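Local coordinates for putative amidohydrolase (Unidentified, PDB 3MKV), which probably acts as a prolidase, a two-zinc enzyme of the amidohydrolase superfamily that cleaves dipeptides ending in proline, at residues D31-E36 with G375-V380; G101-R106 with D379-D384; G228-A233 with G248-E253. All blocks are in the same frame, centred on the assembly; numbering follows the deposited sequence.

Contacts 1 and 2 follow one another along the same piece of chain: both include Asp379 and Val380, and their centres lie about 13 Å apart. Contact 1 joins the N-terminal sheet to a C-terminal loop in the small beta domain, contact 2 sits where that domain meets the TIM barrel, and contact 3 lies in the barrel itself, its centre about 24 Å from that of contact 2. Arg106 nevertheless links contacts 2 and 3, with NH2 2.8 Å from Glu253 OE2 in a salt bridge and NH1 probably hydrogen-bonded to Tyr230 OH. The Glu253 side chain comes within about 5 Å of a zinc ion, which places contact 3 beside the metal centre.

Contact 1 (D31-E36 with G375-V380)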
ATOM      1  N   ASP A  31      10.880 -52.886 -13.678  1.00 78.06           N
ATOM      2  CA  ASP A  31       9.952 -51.766 -13.520  1.00 83.36           C
ATOM      3  C   ASP A  31      10.244 -50.882 -12.305  1.00 82.32           C
ATOM      4  O   ASP A  31       9.342 -50.551 -11.529  1.00 81.70           O
ATOM      5  CB  ASP A  31       8.509 -52.265 -13.476  1.00 85.54           C
ATOM      6  CG  ASP A  31       7.984 -52.643 -14.844  1.00 94.34           C
ATOM      7  OD1 ASP A  31       6.855 -53.169 -14.913  1.00103.94           O
ATOM      8  OD2 ASP A  31       8.695 -52.414 -15.849  1.00 97.85           O
ATOM      9  N   GLY A  32      11.509 -50.508 -12.147  1.00 77.78           N
ATOM     10  CA  GLY A  32      11.894 -49.550 -11.124  1.00 74.06           C
ATOM     11  C   GLY A  32      12.207 -50.119  -9.755  1.00 69.88           C
ATOM     12  O   GLY A  32      12.786 -49.433  -8.919  1.00 68.33           O
ATOM     13  N   PHE A  33      11.838 -51.370  -9.512  1.00 70.46           N
ATOM     14  CA  PHE A  33      11.996 -51.933  -8.174  1.00 71.46           C
ATOM     15  C   PHE A  33      12.823 -53.210  -8.119  1.00 70.35           C
ATOM     16  O   PHE A  33      12.886 -53.968  -9.086  1.00 72.88           O
ATOM     17  CB  PHE A  33      10.629 -52.181  -7.539  1.00 69.91           C
ATOM     18  CG  PHE A  33       9.845 -50.933  -7.303  1.00 71.94           C
ATOM     19  CD1 PHE A  33       9.941 -50.260  -6.097  1.00 74.77           C
ATOM     20  CD2 PHE A  33       9.017 -50.421  -8.290  1.00 75.69           C
ATOM     21  CE1 PHE A  33       9.216 -49.100  -5.873  1.00 75.70           C
ATOM     22  CE2 PHE A  33       8.287 -49.259  -8.076  1.00 76.10           C
ATOM     23  CZ  PHE A  33       8.386 -48.598  -6.864  1.00 73.78           C
ATOM     24  N   ILE A  34      13.465 -53.428  -6.975  1.00 66.69           N
ATOM     25  CA  ILE A  34      14.109 -54.700  -6.680  1.00 66.78           C
ATOM     26  C   ILE A  34      13.029 -55.758  -6.479  1.00 68.99           C
ATOM     27  O   ILE A  34      12.116 -55.577  -5.675  1.00 71.29           O
ATOM     28  CB  ILE A  34      14.939 -54.629  -5.395  1.00 63.69           C
ATOM     29  CG1 ILE A  34      15.983 -53.510  -5.491  1.00 55.60           C
ATOM     30  CG2 ILE A  34      15.538 -55.992  -5.086  1.00 57.31           C
ATOM     31  CD1 ILE A  34      16.710 -53.490  -6.797  1.00 71.26           C
ATOM     32  N   ARG A  35      13.137 -56.863  -7.205  1.00 68.33           N
ATOM     33  CA  ARG A  35      12.093 -57.874  -7.198  1.00 69.31           C
ATOM     34  C   ARG A  35      12.525 -59.086  -6.382  1.00 69.21           C
ATOM     35  O   ARG A  35      11.757 -59.609  -5.570  1.00 69.15           O
ATOM     36  CB  ARG A  35      11.749 -58.284  -8.633  1.00 68.37           C
ATOM     37  CG  ARG A  35      10.544 -59.195  -8.749  1.00 80.74           C
ATOM     38  CD  ARG A  35       9.240 -58.433  -8.541  1.00 90.79           C
ATOM     39  NE  ARG A  35       8.246 -59.260  -7.862  1.00100.03           N
ATOM     40  CZ  ARG A  35       6.972 -58.918  -7.687  1.00109.24           C
ATOM     41  NH1 ARG A  35       6.514 -57.763  -8.156  1.00107.52           N
ATOM     42  NH2 ARG A  35       6.150 -59.742  -7.047  1.00113.91           N
ATOM     43  N   GLU A  36      13.761 -59.524  -6.596  1.00 69.51           N
ATOM     44  CA  GLU A  36      14.302 -60.658  -5.864  1.00 73.13           C
ATOM     45  C   GLU A  36      15.774 -60.451  -5.551  1.00 72.31           C
ATOM     46  O   GLU A  36      16.506 -59.813  -6.310  1.00 68.78           O
ATOM     47  CB  GLU A  36      14.122 -61.956  -6.653  1.00 73.81           C
ATOM     48  CG  GLU A  36      12.673 -62.350  -6.892  1.00 82.30           C
ATOM     49  CD  GLU A  36      12.534 -63.488  -7.897  1.00 82.74           C
ATOM     50  OE1 GLU A  36      11.570 -63.458  -8.694  1.00 84.93           O
ATOM     51  OE2 GLU A  36      13.395 -64.401  -7.894  1.00 88.06           O
ATOM     52  N   GLY A 375      11.181 -55.023  -3.262  1.00 65.11           N
ATOM     53  CA  GLY A 375      10.154 -54.010  -3.057  1.00 64.23           C
ATOM     54  C   GLY A 375      10.737 -52.613  -2.975  1.00 65.05           C
ATOM     55  O   GLY A 375       9.997 -51.630  -3.029  1.00 66.51           O
ATOM     56  N   ALA A 376      12.065 -52.534  -2.845  1.00 59.35           N
ATOM     57  CA  ALA A 376      12.788 -51.265  -2.758  1.00 59.00           C
ATOM     58  C   ALA A 376      13.007 -50.647  -4.136  1.00 58.09           C
ATOM     59  O   ALA A 376      12.826 -51.305  -5.162  1.00 59.71           O
ATOM     60  CB  ALA A 376      14.139 -51.468  -2.055  1.00 58.58           C
ATOM     61  N   HIS A 377      13.403 -49.381  -4.163  1.00 55.54           N
ATOM     62  CA  HIS A 377      13.689 -48.721  -5.438  1.00 58.56           C
ATOM     63  C   HIS A 377      14.964 -49.294  -6.044  1.00 55.49           C
ATOM     64  O   HIS A 377      15.959 -49.491  -5.343  1.00 52.40           O
ATOM     65  CB  HIS A 377      13.814 -47.202  -5.270  1.00 54.74           C
ATOM     66  CG  HIS A 377      12.508 -46.516  -5.020  1.00 63.23           C
ATOM     67  ND1 HIS A 377      12.090 -46.147  -3.759  1.00 69.20           N
ATOM     68  CD2 HIS A 377      11.522 -46.143  -5.869  1.00 68.33           C
ATOM     69  CE1 HIS A 377      10.901 -45.577  -3.842  1.00 64.56           C
ATOM     70  NE2 HIS A 377      10.536 -45.558  -5.111  1.00 66.53           N
ATOM     71  N   ALA A 378      14.925 -49.570  -7.343  1.00 50.17           N
ATOM     72  CA  ALA A 378      16.097 -50.076  -8.036  1.00 50.59           C
ATOM     73  C   ALA A 378      17.063 -48.928  -8.282  1.00 52.34           C
ATOM     74  O   ALA A 378      17.287 -48.510  -9.425  1.00 54.17           O
ATOM     75  CB  ALA A 378      15.715 -50.759  -9.342  1.00 48.12           C
ATOM     76  N   ASP A 379      17.600 -48.406  -7.182  1.00 53.42           N
ATOM     77  CA  ASP A 379      18.715 -47.474  -7.206  1.00 53.64           C
ATOM     78  C   ASP A 379      19.938 -48.298  -6.859  1.00 55.79           C
ATOM     79  O   ASP A 379      20.134 -48.673  -5.700  1.00 55.99           O
ATOM     80  CB  ASP A 379      18.530 -46.368  -6.157  1.00 52.93           C
ATOM     81  CG  ASP A 379      17.294 -45.505  -6.406  1.00 56.15           C
ATOM     82  OD1 ASP A 379      16.494 -45.807  -7.327  1.00 56.97           O
ATOM     83  OD2 ASP A 379      17.128 -44.508  -5.669  1.00 58.57           O
ATOM     84  N   VAL A 380      20.746 -48.609  -7.866  1.00 59.14           N
ATOM     85  CA  VAL A 380      21.858 -49.539  -7.683  1.00 60.26           C
ATOM     86  C   VAL A 380      23.157 -48.985  -8.231  1.00 56.08           C
ATOM     87  O   VAL A 380      23.175 -48.334  -9.269  1.00 57.16           O
ATOM     88  CB  VAL A 380      21.588 -50.893  -8.388  1.00 61.53           C
ATOM     89  CG1 VAL A 380      22.712 -51.865  -8.106  1.00 59.57           C
ATOM     90  CG2 VAL A 380      20.262 -51.474  -7.942  1.00 62.00           C
TER
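Phe33 and His377 form a lone beta bridge in the small beta domain that accompanies the barrel in amidohydrolases, a domain built from N-terminal and C-terminal parts of the chain. Phe33 begins strand 33-38, at the margin of the N-terminal sheet, whereas 375-380 is the approach to strand 380-383. The touching pieces run 101° apart, and the contact is a crossing with three backbone bonds instead of a continued ladder. Ala378 N donates to Gly32 O at 2.7 Å, Ile34 N donates to Ala376 O at 2.9 Å, and Gly375 N donates to Ile34 O in a nearly straight bond. Phe33 CA also approaches Ala376 O (3.2 Å) in a bent, weak C-H...O contact.

On one side of these bonds the two rings point the same way, side by side. Phe33 places CG beside its own backbone N, anti to the carbonyl carbon (chi1 -64°), which sets the ring beside Ala376 O and next to the imidazole. Its CE1 sits over one face of the imidazole, toward the rim and 3.7 Å from His377 CD2, with the two planes inclined at 31°. The imidazole is held through ND1, hydrogen-bonded to the carbonyl of Lys368.

The Ile34 side chain is buried; its CD1 lies 3.9 Å from Ala378 CB and also meets Val380 CG2, while Ile29 of the adjacent strand 25-30 touches both Ile34 and Ala378. Met405 of strand 403-406 packs against Ala378 and Val380, so this apolar cluster ties the N-terminal sheet to strands from the C-terminal part of the chain. Ala378 is the centre of an inverse gamma turn that redirects the backbone toward strand 380-383, and its CB comes close to Gly32 O, at 3.2 Å.

Contact 2 (G101-R106 with D379-D384); sequences GFTTVR and DVLVVD
Gly101 and Thr103 meet Leu381 and Asp379 at the junction between the TIM barrel and the small beta domain. Strands 102-107 and 380-383 share no direct hydrogen bonds; both pair with strand 56-63, the first parallel and the second antiparallel to it.

The packing belongs mostly to Leu381. Its forked tip closes over the backbone of Gly101, CD1 lying 3.6 Å from Gly101 O and CD2 slightly farther. Gly101 ends the preceding helix in a Schellman motif, and both its positive phi and the nearness of the leucine methyl suit a residue without CB. Thr103 CG2 brushes Leu381 CD2 at 4.3 Å. Thr103 and Asp379 lie alongside each other, running opposite ways, with Thr103 OG1 3.6 Å from Asp379 CB.

The polar part is carried by water. Thr103 OG1 stands between its backbone N and carbonyl carbon (chi1 47°), which turns it toward a water 2.7 Å away. Thr104 OG1 also binds this water, and Arg128 NH1 ties the same hydroxyl to Asp379 OD2, its salt-bridge partner. The water donates to Asp379 OD2 across 2.8 Å.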
ATOM      1  N   GLY A 101      27.396 -41.310  -7.832  1.00 42.71           N
ATOM      2  CA  GLY A 101      26.666 -42.394  -7.176  1.00 47.21           C
ATOM      3  C   GLY A 101      25.494 -41.972  -6.304  1.00 50.53           C
ATOM      4  O   GLY A 101      24.790 -42.810  -5.753  1.00 52.80           O
ATOM      5  N   PHE A 102      25.271 -40.671  -6.171  1.00 50.91           N
ATOM      6  CA  PHE A 102      24.198 -40.201  -5.311  1.00 50.38           C
ATOM      7  C   PHE A 102      22.849 -40.263  -6.022  1.00 51.89           C
ATOM      8  O   PHE A 102      22.545 -39.444  -6.888  1.00 49.66           O
ATOM      9  CB  PHE A 102      24.511 -38.807  -4.768  1.00 48.91           C
ATOM     10  CG  PHE A 102      25.699 -38.784  -3.854  1.00 50.51           C
ATOM     11  CD1 PHE A 102      25.556 -39.054  -2.502  1.00 48.19           C
ATOM     12  CD2 PHE A 102      26.972 -38.524  -4.350  1.00 58.74           C
ATOM     13  CE1 PHE A 102      26.653 -39.045  -1.653  1.00 45.66           C
ATOM     14  CE2 PHE A 102      28.077 -38.517  -3.505  1.00 55.61           C
ATOM     15  CZ  PHE A 102      27.913 -38.779  -2.150  1.00 44.58           C
ATOM     16  N   THR A 103      22.050 -41.261  -5.649  1.00 50.21           N
ATOM     17  CA  THR A 103      20.796 -41.521  -6.329  1.00 49.76           C
ATOM     18  C   THR A 103      19.646 -40.794  -5.653  1.00 52.16           C
ATOM     19  O   THR A 103      18.577 -40.620  -6.239  1.00 49.09           O
ATOM     20  CB  THR A 103      20.509 -43.039  -6.475  1.00 45.36           C
ATOM     21  OG1 THR A 103      20.728 -43.704  -5.228  1.00 56.27           O
ATOM     22  CG2 THR A 103      21.427 -43.652  -7.510  1.00 46.74           C
ATOM     23  N   THR A 104      19.874 -40.367  -4.415  1.00 52.06           N
ATOM     24  CA  THR A 104      18.914 -39.518  -3.723  1.00 51.38           C
ATOM     25  C   THR A 104      19.669 -38.426  -2.980  1.00 50.69           C
ATOM     26  O   THR A 104      20.761 -38.664  -2.455  1.00 48.99           O
ATOM     27  CB  THR A 104      18.041 -40.297  -2.713  1.00 50.84           C
ATOM     28  OG1 THR A 104      17.249 -41.273  -3.397  1.00 37.90           O
ATOM     29  CG2 THR A 104      17.105 -39.343  -1.975  1.00 48.41           C
ATOM     30  N   VAL A 105      19.096 -37.225  -2.954  1.00 45.86           N
ATOM     31  CA  VAL A 105      19.610 -36.172  -2.089  1.00 46.68           C
ATOM     32  C   VAL A 105      18.500 -35.419  -1.359  1.00 48.81           C
ATOM     33  O   VAL A 105      17.371 -35.303  -1.852  1.00 46.15           O
ATOM     34  CB  VAL A 105      20.481 -35.175  -2.857  1.00 48.90           C
ATOM     35  CG1 VAL A 105      21.779 -35.852  -3.327  1.00 41.58           C
ATOM     36  CG2 VAL A 105      19.686 -34.562  -4.032  1.00 51.18           C
ATOM     37  N   ARG A 106      18.825 -34.919  -0.171  1.00 51.39           N
ATOM     38  CA  ARG A 106      17.927 -34.015   0.528  1.00 46.36           C
ATOM     39  C   ARG A 106      18.488 -32.623   0.370  1.00 49.80           C
ATOM     40  O   ARG A 106      19.607 -32.333   0.810  1.00 47.00           O
ATOM     41  CB  ARG A 106      17.800 -34.373   2.008  1.00 48.14           C
ATOM     42  CG  ARG A 106      16.671 -33.643   2.723  1.00 38.70           C
ATOM     43  CD  ARG A 106      16.613 -34.033   4.181  1.00 43.25           C
ATOM     44  NE  ARG A 106      17.829 -33.634   4.888  1.00 42.92           N
ATOM     45  CZ  ARG A 106      17.938 -33.605   6.209  1.00 42.53           C
ATOM     46  NH1 ARG A 106      16.897 -33.936   6.955  1.00 44.12           N
ATOM     47  NH2 ARG A 106      19.078 -33.240   6.781  1.00 47.03           N
ATOM     48  N   ASP A 379      17.600 -48.406  -7.182  1.00 53.42           N
ATOM     49  CA  ASP A 379      18.715 -47.474  -7.206  1.00 53.64           C
ATOM     50  C   ASP A 379      19.938 -48.298  -6.859  1.00 55.79           C
ATOM     51  O   ASP A 379      20.134 -48.673  -5.700  1.00 55.99           O
ATOM     52  CB  ASP A 379      18.530 -46.368  -6.157  1.00 52.93           C
ATOM     53  CG  ASP A 379      17.294 -45.505  -6.406  1.00 56.15           C
ATOM     54  OD1 ASP A 379      16.494 -45.807  -7.327  1.00 56.97           O
ATOM     55  OD2 ASP A 379      17.128 -44.508  -5.669  1.00 58.57           O
ATOM     56  N   VAL A 380      20.746 -48.609  -7.866  1.00 59.14           N
ATOM     57  CA  VAL A 380      21.858 -49.539  -7.683  1.00 60.26           C
ATOM     58  C   VAL A 380      23.157 -48.985  -8.231  1.00 56.08           C
ATOM     59  O   VAL A 380      23.175 -48.334  -9.269  1.00 57.16           O
ATOM     60  CB  VAL A 380      21.588 -50.893  -8.388  1.00 61.53           C
ATOM     61  CG1 VAL A 380      22.712 -51.865  -8.106  1.00 59.57           C
ATOM     62  CG2 VAL A 380      20.262 -51.474  -7.942  1.00 62.00           C
ATOM     63  N   LEU A 381      24.246 -49.255  -7.527  1.00 58.83           N
ATOM     64  CA  LEU A 381      25.577 -48.929  -8.022  1.00 61.94           C
ATOM     65  C   LEU A 381      26.400 -50.199  -8.241  1.00 64.04           C
ATOM     66  O   LEU A 381      26.184 -51.225  -7.581  1.00 64.03           O
ATOM     67  CB  LEU A 381      26.324 -48.036  -7.029  1.00 61.56           C
ATOM     68  CG  LEU A 381      25.679 -46.745  -6.543  1.00 62.56           C
ATOM     69  CD1 LEU A 381      26.738 -45.879  -5.836  1.00 55.40           C
ATOM     70  CD2 LEU A 381      25.046 -46.000  -7.714  1.00 58.58           C
ATOM     71  N   VAL A 382      27.349 -50.121  -9.165  1.00 62.33           N
ATOM     72  CA  VAL A 382      28.385 -51.137  -9.269  1.00 59.98           C
ATOM     73  C   VAL A 382      29.728 -50.451  -9.099  1.00 55.22           C
ATOM     74  O   VAL A 382      30.062 -49.538  -9.846  1.00 57.78           O
ATOM     75  CB  VAL A 382      28.345 -51.881 -10.620  1.00 58.79           C
ATOM     76  CG1 VAL A 382      29.691 -52.536 -10.905  1.00 57.31           C
ATOM     77  CG2 VAL A 382      27.242 -52.910 -10.618  1.00 53.47           C
ATOM     78  N   VAL A 383      30.493 -50.875  -8.105  1.00 57.17           N
ATOM     79  CA  VAL A 383      31.770 -50.241  -7.835  1.00 58.58           C
ATOM     80  C   VAL A 383      32.947 -51.175  -8.083  1.00 60.33           C
ATOM     81  O   VAL A 383      32.889 -52.377  -7.803  1.00 56.35           O
ATOM     82  CB  VAL A 383      31.830 -49.705  -6.403  1.00 61.31           C
ATOM     83  CG1 VAL A 383      33.147 -48.959  -6.162  1.00 61.85           C
ATOM     84  CG2 VAL A 383      30.635 -48.794  -6.145  1.00 65.63           C
ATOM     85  N   ASP A 384      34.014 -50.610  -8.631  1.00 59.83           N
ATOM     86  CA  ASP A 384      35.235 -51.347  -8.824  1.00 62.42           C
ATOM     87  C   ASP A 384      36.085 -51.217  -7.572  1.00 64.09           C
ATOM     88  O   ASP A 384      37.040 -50.444  -7.537  1.00 66.04           O
ATOM     89  CB  ASP A 384      35.993 -50.814 -10.035  1.00 68.64           C
ATOM     90  CG  ASP A 384      37.228 -51.635 -10.355  1.00 74.79           C
ATOM     91  OD1 ASP A 384      37.260 -52.838 -10.008  1.00 80.80           O
ATOM     92  OD2 ASP A 384      38.164 -51.076 -10.961  1.00 76.75           O
TER
HETATM   93  O   HOH W   1      18.678 -43.785  -3.434  1.00 56.53           O

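Contact 3 (G228-A233 with G248-E253); sequences GTYVLA and GVRTIE. With SO4 (sulfate ion), chain L.
Strands 232-235 and 251-254 run parallel, bridged at Leu232 with Thr251 and at Ala233 with Ile252. Ala233 N donates to Thr251 O at 3.0 Å, and Ala233 O accepts Glu253 N at 2.9 Å. Before these bonds Val231 O receives Arg250 N at 3.0 Å and, weakly, Thr251 N. Just ahead of the strands, a water accepts from Val231 N and donates to Gly248 O.

Arg250 sets NH1 over the middle of one face of the Tyr230 ring, the guanidinium steeply tilted to it (58°), in a cation-pi contact with CZ 4.5 Å from the Tyr230 ring centroid. Arg250 CG is anti to the backbone N (chi1 -176°) and the chain runs extended to NE, where a turn (chi4 -68°) sets NH1 over the ring. The guanidinium also clasps a sulfate, probably from the crystallisation liquor: NH2 reaches O1 at 2.7 Å and NE reaches O4 at 3.1 Å. Tyr272 OH holds the same ion, and Arg250 NH1 donates to Val362 O.

Thr251 OG1 donates to Glu253 OE2 at 2.8 Å, nearly along the C-O axis, and lies beside Leu232 CB. This side of the strands is the barrel interior, where Glu253 OE1 is hydrogen-bonded to ND1 of the zinc ligand His65. On the other side Ala233 CB rests on both Val249 methyls, while Ile252 meets helix 238-246. That helix completes a beta-alpha-beta crossover of the TIM barrel, whose strands deliver the zinc ligands His234 and His254 immediately after Ala233 and Glu253.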
ATOM      1  N   GLY A 228       2.586 -34.498   8.254  1.00 53.91           N
ATOM      2  CA  GLY A 228       3.285 -35.773   8.221  1.00 52.13           C
ATOM      3  C   GLY A 228       4.759 -35.661   7.858  1.00 57.26           C
ATOM      4  O   GLY A 228       5.381 -36.640   7.441  1.00 58.84           O
ATOM      5  N   THR A 229       5.334 -34.475   8.009  1.00 52.01           N
ATOM      6  CA  THR A 229       6.758 -34.343   7.792  1.00 49.71           C
ATOM      7  C   THR A 229       7.441 -33.714   9.008  1.00 50.75           C
ATOM      8  O   THR A 229       6.873 -33.704  10.095  1.00 50.68           O
ATOM      9  CB  THR A 229       7.089 -33.634   6.466  1.00 47.57           C
ATOM     10  OG1 THR A 229       8.469 -33.832   6.153  1.00 51.37           O
ATOM     11  CG2 THR A 229       6.766 -32.142   6.526  1.00 47.44           C
ATOM     12  N   TYR A 230       8.658 -33.210   8.833  1.00 46.57           N
ATOM     13  CA  TYR A 230       9.472 -32.813   9.973  1.00 42.13           C
ATOM     14  C   TYR A 230      10.328 -31.586   9.640  1.00 48.24           C
ATOM     15  O   TYR A 230      10.305 -31.062   8.521  1.00 50.89           O
ATOM     16  CB  TYR A 230      10.379 -33.987  10.398  1.00 42.84           C
ATOM     17  CG  TYR A 230      11.444 -34.287   9.365  1.00 39.59           C
ATOM     18  CD1 TYR A 230      12.703 -33.690   9.440  1.00 38.41           C
ATOM     19  CD2 TYR A 230      11.168 -35.116   8.282  1.00 40.34           C
ATOM     20  CE1 TYR A 230      13.671 -33.933   8.470  1.00 32.93           C
ATOM     21  CE2 TYR A 230      12.116 -35.368   7.318  1.00 39.03           C
ATOM     22  CZ  TYR A 230      13.363 -34.776   7.411  1.00 37.53           C
ATOM     23  OH  TYR A 230      14.299 -35.029   6.442  1.00 42.43           O
ATOM     24  N   VAL A 231      11.103 -31.150  10.625  1.00 47.20           N
ATOM     25  CA  VAL A 231      11.949 -29.980  10.505  1.00 40.29           C
ATOM     26  C   VAL A 231      13.424 -30.363  10.672  1.00 43.67           C
ATOM     27  O   VAL A 231      13.789 -31.127  11.569  1.00 42.69           O
ATOM     28  CB  VAL A 231      11.561 -28.933  11.585  1.00 39.77           C
ATOM     29  CG1 VAL A 231      12.581 -27.781  11.645  1.00 29.20           C
ATOM     30  CG2 VAL A 231      10.121 -28.405  11.355  1.00 38.44           C
ATOM     31  N   LEU A 232      14.278 -29.843   9.800  1.00 44.86           N
ATOM     32  CA  LEU A 232      15.715 -29.979  10.003  1.00 42.48           C
ATOM     33  C   LEU A 232      16.204 -28.577  10.297  1.00 46.02           C
ATOM     34  O   LEU A 232      15.647 -27.609   9.771  1.00 38.54           O
ATOM     35  CB  LEU A 232      16.420 -30.550   8.771  1.00 41.64           C
ATOM     36  CG  LEU A 232      16.295 -29.762   7.461  1.00 44.62           C
ATOM     37  CD1 LEU A 232      17.607 -29.750   6.692  1.00 33.48           C
ATOM     38  CD2 LEU A 232      15.154 -30.303   6.601  1.00 37.46           C
ATOM     39  N   ALA A 233      17.221 -28.467  11.150  1.00 46.39           N
ATOM     40  CA  ALA A 233      17.651 -27.182  11.656  1.00 46.36           C
ATOM     41  C   ALA A 233      19.147 -27.071  11.648  1.00 49.39           C
ATOM     42  O   ALA A 233      19.837 -27.941  12.158  1.00 50.50           O
ATOM     43  CB  ALA A 233      17.131 -26.969  13.061  1.00 50.00           C
ATOM     44  N   GLY A 248      11.425 -29.813  19.241  1.00 55.07           N
ATOM     45  CA  GLY A 248      10.837 -30.883  18.443  1.00 52.89           C
ATOM     46  C   GLY A 248      11.502 -31.140  17.098  1.00 54.47           C
ATOM     47  O   GLY A 248      11.035 -31.980  16.331  1.00 52.57           O
ATOM     48  N   VAL A 249      12.586 -30.422  16.812  1.00 50.98           N
ATOM     49  CA  VAL A 249      13.315 -30.574  15.558  1.00 49.88           C
ATOM     50  C   VAL A 249      13.839 -32.008  15.399  1.00 53.25           C
ATOM     51  O   VAL A 249      14.406 -32.558  16.337  1.00 53.24           O
ATOM     52  CB  VAL A 249      14.484 -29.594  15.521  1.00 49.45           C
ATOM     53  CG1 VAL A 249      15.398 -29.886  14.363  1.00 56.96           C
ATOM     54  CG2 VAL A 249      13.969 -28.172  15.441  1.00 51.35           C
ATOM     55  N   ARG A 250      13.661 -32.606  14.217  1.00 50.63           N
ATOM     56  CA  ARG A 250      14.041 -34.015  13.993  1.00 46.55           C
ATOM     57  C   ARG A 250      15.497 -34.264  13.548  1.00 49.93           C
ATOM     58  O   ARG A 250      16.156 -35.182  14.045  1.00 43.62           O
ATOM     59  CB  ARG A 250      13.077 -34.687  13.021  1.00 48.37           C
ATOM     60  CG  ARG A 250      13.329 -36.179  12.802  1.00 41.24           C
ATOM     61  CD  ARG A 250      12.017 -36.898  12.445  1.00 33.93           C
ATOM     62  NE  ARG A 250      12.265 -38.209  11.846  1.00 56.86           N
ATOM     63  CZ  ARG A 250      12.817 -38.391  10.648  1.00 49.48           C
ATOM     64  NH1 ARG A 250      13.178 -37.343   9.928  1.00 47.71           N
ATOM     65  NH2 ARG A 250      13.029 -39.617  10.182  1.00 45.92           N
ATOM     66  N   THR A 251      16.001 -33.476  12.604  1.00 47.53           N
ATOM     67  CA  THR A 251      17.410 -33.610  12.258  1.00 47.38           C
ATOM     68  C   THR A 251      18.151 -32.310  12.497  1.00 46.52           C
ATOM     69  O   THR A 251      17.607 -31.228  12.277  1.00 42.98           O
ATOM     70  CB  THR A 251      17.669 -34.185  10.806  1.00 44.96           C
ATOM     71  OG1 THR A 251      17.441 -33.186   9.802  1.00 42.01           O
ATOM     72  CG2 THR A 251      16.781 -35.389  10.537  1.00 42.69           C
ATOM     73  N   ILE A 252      19.385 -32.440  12.974  1.00 45.41           N
ATOM     74  CA  ILE A 252      20.256 -31.309  13.230  1.00 41.63           C
ATOM     75  C   ILE A 252      21.385 -31.293  12.217  1.00 41.62           C
ATOM     76  O   ILE A 252      21.955 -32.333  11.886  1.00 42.76           O
ATOM     77  CB  ILE A 252      20.887 -31.410  14.615  1.00 46.97           C
ATOM     78  CG1 ILE A 252      19.810 -31.361  15.714  1.00 49.03           C
ATOM     79  CG2 ILE A 252      21.936 -30.327  14.785  1.00 43.48           C
ATOM     80  CD1 ILE A 252      19.154 -29.991  15.890  1.00 49.15           C
ATOM     81  N   GLU A 253      21.709 -30.111  11.721  1.00 42.94           N
ATOM     82  CA  GLU A 253      22.629 -29.996  10.610  1.00 48.12           C
ATOM     83  C   GLU A 253      23.958 -29.416  11.081  1.00 50.81           C
ATOM     84  O   GLU A 253      23.997 -28.367  11.732  1.00 49.65           O
ATOM     85  CB  GLU A 253      22.025 -29.141   9.489  1.00 48.80           C
ATOM     86  CG  GLU A 253      20.638 -29.584   9.031  1.00 53.96           C
ATOM     87  CD  GLU A 253      20.586 -31.021   8.528  1.00 58.57           C
ATOM     88  OE1 GLU A 253      21.279 -31.336   7.530  1.00 54.61           O
ATOM     89  OE2 GLU A 253      19.833 -31.831   9.125  1.00 53.97           O
TER
HETATM   90  S   SO4 L 428      12.221 -41.650  13.451  0.50 47.14           S
HETATM   91  O1  SO4 L 428      12.738 -41.482  12.096  0.50 44.19           O
HETATM   92  O2  SO4 L 428      11.341 -42.804  13.500  0.50 40.93           O
HETATM   93  O3  SO4 L 428      13.341 -41.842  14.362  0.50 46.10           O
HETATM   94  O4  SO4 L 428      11.454 -40.468  13.840  0.50 46.76           O
HETATM   95  O   HOH W   2      10.450 -32.121  13.348  1.00 41.12           O